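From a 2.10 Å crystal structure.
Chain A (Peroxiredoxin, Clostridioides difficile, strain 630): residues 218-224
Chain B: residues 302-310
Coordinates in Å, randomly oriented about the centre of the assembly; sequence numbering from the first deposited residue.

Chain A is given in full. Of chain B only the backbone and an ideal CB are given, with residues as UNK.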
# COMPACT_ATOMS: atom_id res chain seq x y z
N GLY A 218 -7.32 8.08 22.30
CA GLY A 218 -7.63 6.67 21.98
C GLY A 218 -7.26 6.30 20.54
O GLY A 218 -6.94 5.11 20.31
N ARG A 219 -7.34 7.26 19.61
CA ARG A 219 -7.22 7.01 18.14
C ARG A 219 -5.76 7.21 17.72
O ARG A 219 -5.51 7.97 16.76
CB ARG A 219 -8.16 7.94 17.36
CG ARG A 219 -9.63 7.59 17.47
CD ARG A 219 -10.51 8.62 16.77
NE ARG A 219 -10.77 9.76 17.64
CZ ARG A 219 -11.96 10.28 17.90
NH1 ARG A 219 -12.07 11.32 18.72
NH2 ARG A 219 -13.05 9.78 17.34
N LYS A 220 -4.84 6.55 18.41
CA LYS A 220 -3.39 6.61 18.12
C LYS A 220 -2.91 5.17 17.87
O LYS A 220 -3.77 4.26 18.00
CB LYS A 220 -2.65 7.26 19.29
CG LYS A 220 -3.26 8.55 19.84
CD LYS A 220 -3.29 9.71 18.87
CE LYS A 220 -2.82 11.02 19.46
NZ LYS A 220 -1.39 11.25 19.15
N HIS A 221 -1.63 4.98 17.55
CA HIS A 221 -0.99 3.65 17.40
C HIS A 221 -0.84 2.96 18.76
O HIS A 221 -0.53 3.66 19.77
CB HIS A 221 0.40 3.73 16.76
CG HIS A 221 0.41 4.48 15.48
ND1 HIS A 221 -0.41 4.13 14.43
CD2 HIS A 221 1.13 5.54 15.07
CE1 HIS A 221 -0.18 4.94 13.42
NE2 HIS A 221 0.77 5.81 13.79
N GLN A 222 -1.03 1.64 18.74
CA GLN A 222 -0.93 0.72 19.91
C GLN A 222 0.50 0.16 20.01
O GLN A 222 0.85 -0.21 21.13
CB GLN A 222 -1.97 -0.40 19.80
CG GLN A 222 -1.62 -1.51 18.81
CD GLN A 222 -2.11 -2.88 19.24
OE1 GLN A 222 -2.12 -3.21 20.42
NE2 GLN A 222 -2.51 -3.71 18.29
N ALA A 223 1.26 0.10 18.90
CA ALA A 223 2.57 -0.60 18.79
C ALA A 223 3.55 0.13 17.83
O ALA A 223 4.38 -0.54 17.15
CB ALA A 223 2.35 -2.02 18.36
N ASN A 224 3.53 1.47 17.83
CA ASN A 224 4.44 2.30 16.99
C ASN A 224 5.89 1.89 17.28
O ASN A 224 6.27 1.81 18.46
CB ASN A 224 4.15 3.79 17.16
CG ASN A 224 4.20 4.27 18.59
OD1 ASN A 224 3.19 4.20 19.32
ND2 ASN A 224 5.33 4.85 18.96
N UNK B 302 -13.15 10.23 7.84
CA UNK B 302 -12.18 11.25 8.28
C UNK B 302 -11.20 10.70 9.30
O UNK B 302 -9.99 11.04 9.20
CB UNK B 302 -12.91 12.46 8.87
N UNK B 303 -11.69 9.84 10.21
CA UNK B 303 -11.07 9.46 11.52
C UNK B 303 -10.12 8.26 11.39
O UNK B 303 -10.33 7.40 10.51
CB UNK B 303 -12.16 9.13 12.54
N UNK B 304 -9.12 8.22 12.28
CA UNK B 304 -8.26 7.05 12.60
C UNK B 304 -9.14 5.99 13.31
O UNK B 304 -9.84 6.34 14.30
CB UNK B 304 -7.08 7.46 13.48
N UNK B 305 -9.11 4.75 12.80
CA UNK B 305 -10.14 3.71 13.01
C UNK B 305 -9.57 2.37 13.49
O UNK B 305 -10.36 1.62 14.10
CB UNK B 305 -10.91 3.48 11.71
N UNK B 306 -8.30 2.04 13.18
CA UNK B 306 -7.64 0.78 13.61
C UNK B 306 -6.10 0.89 13.58
O UNK B 306 -5.56 1.41 12.59
CB UNK B 306 -8.09 -0.38 12.71
N UNK B 307 -5.43 0.35 14.62
CA UNK B 307 -3.96 0.16 14.73
C UNK B 307 -3.64 -1.34 14.79
O UNK B 307 -4.13 -2.03 15.69
CB UNK B 307 -3.41 0.87 15.97
N UNK B 308 -2.80 -1.83 13.89
CA UNK B 308 -2.39 -3.26 13.86
C UNK B 308 -0.99 -3.33 13.29
O UNK B 308 -0.39 -2.25 13.10
CB UNK B 308 -3.35 -4.11 13.03
N UNK B 309 -0.48 -4.54 13.09
CA UNK B 309 0.77 -4.88 12.37
C UNK B 309 0.44 -5.76 11.14
O UNK B 309 -0.34 -6.76 11.24
CB UNK B 309 1.75 -5.60 13.30
N UNK B 310 1.01 -5.41 9.98
CA UNK B 310 0.88 -6.19 8.72
C UNK B 310 2.28 -6.69 8.36
O UNK B 310 3.15 -6.67 9.26
CB UNK B 310 0.28 -5.35 7.59

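Chain B runs beside chain A in nearly the same direction, the two paths 13° apart, so its positions can be read in order against Arg A219 to Ala A223.

Position 302 is out of reach of chain A, and only its backbone speaks: a phi of 90° favours glycine, which has no CB to strain. It is Gly B302.

At 303 the CA-to-CB bond points toward chain A, and the ideal CB lies 4.6 Å from Arg A219 CD. A positive charge waits nearby, so aspartate or glutamate would suit, and a polar amide could also serve. The residue is Asp B303. Its OD2 stands 3.4 Å from Arg A219 NH2 in a salt bridge, but the oxygen lies well out of the guanidinium plane; the attraction is between charges, and no N-H points at it.

Position 304 also points toward chain A, its ideal CB 3.7 Å from Arg A219 O. Ahead lie the backbone of Arg A219 and Lys A220 and the ring of His A221, a broad surface suited to a large flat or branched hydrophobic side chain. Phe B304, with chi1 t, fills it. Arg A219 O and Lys A220 CA lie over one ring face, while the ring edge is directed toward the face of His A221 in an offset edge-to-face pair, centroids 5.5 Å apart and planes at 66°.

Positions 305 and 306 point away, with no chain A atom within 5.5 Å of either ideal CB, so this contact hardly restricts their choice. They are Ala B305 and Met B306.

At 307 the bond again points toward chain A, and the ideal CB is 3.7 Å from Gln A222 N and 4.0 Å from His A221 CA. The space is tight and offers a backbone donor: a small side chain with an acceptor fits, serine or perhaps threonine. In Ser B307, OG accepts a hydrogen bond from Gln A222 N at 3.0 Å, nearly straight at 167°. A water oxygen lies 2.5 Å from Ser B307 OG and 2.8 Å from His A221 ND1 and so bridges them. The backbone adds a weak bond, Gln A222 NE2 to Ser B307 O at 3.5 Å.

Position 308 points away and admits many types; Tyr B308 turns its ring from chain A.

At 309 the bond points sideways. Ala A223 offers a methyl and no polar side-chain partner, so several small or medium side chains would do. Asp B309 packs OD1 3.8 Å from Ala A223 CB, while its OD2 is hydrogen-bonded elsewhere in the structure.

Position 310 is out of reach, so chain A sets no limit; right before a helix, serine, threonine, aspartate or asparagine suits, being short enough to accept from a free backbone N-H. Asp B310 caps such a backbone N just past the stretch.

Chain B 302-310: GDFAMSYDD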
# COMPACT_ATOMS: atom_id res chain seq x y z
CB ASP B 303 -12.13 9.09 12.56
CG ASP B 303 -13.11 10.21 12.90
OD1 ASP B 303 -13.28 11.11 12.06
OD2 ASP B 303 -13.68 10.16 14.00
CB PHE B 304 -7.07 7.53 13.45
CG PHE B 304 -6.05 6.49 13.84
CD1 PHE B 304 -6.34 5.53 14.80
CD2 PHE B 304 -4.78 6.51 13.31
CE1 PHE B 304 -5.39 4.59 15.19
CE2 PHE B 304 -3.84 5.57 13.68
CZ PHE B 304 -4.14 4.61 14.62
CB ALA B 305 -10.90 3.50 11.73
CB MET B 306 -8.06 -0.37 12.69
CG MET B 306 -7.68 -1.74 13.21
SD MET B 306 -8.51 -2.13 14.75
CE MET B 306 -10.23 -1.97 14.28
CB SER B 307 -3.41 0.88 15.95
OG SER B 307 -2.00 0.73 16.06
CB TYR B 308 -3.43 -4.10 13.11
CG TYR B 308 -3.58 -3.82 11.63
CD1 TYR B 308 -4.19 -2.66 11.18
CD2 TYR B 308 -3.15 -4.74 10.69
CE1 TYR B 308 -4.33 -2.40 9.82
CE2 TYR B 308 -3.30 -4.50 9.33
CZ TYR B 308 -3.89 -3.32 8.89
OH TYR B 308 -4.04 -3.07 7.56
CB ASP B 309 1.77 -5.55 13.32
CG ASP B 309 2.45 -4.59 14.29
OD1 ASP B 309 1.75 -4.00 15.16
OD2 ASP B 309 3.67 -4.39 14.13
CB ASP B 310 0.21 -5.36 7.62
CG ASP B 310 1.06 -4.20 7.11
OD1 ASP B 310 2.15 -3.96 7.70
OD2 ASP B 310 0.61 -3.55 6.14
O HOH W 1 -0.67 1.42 14.00
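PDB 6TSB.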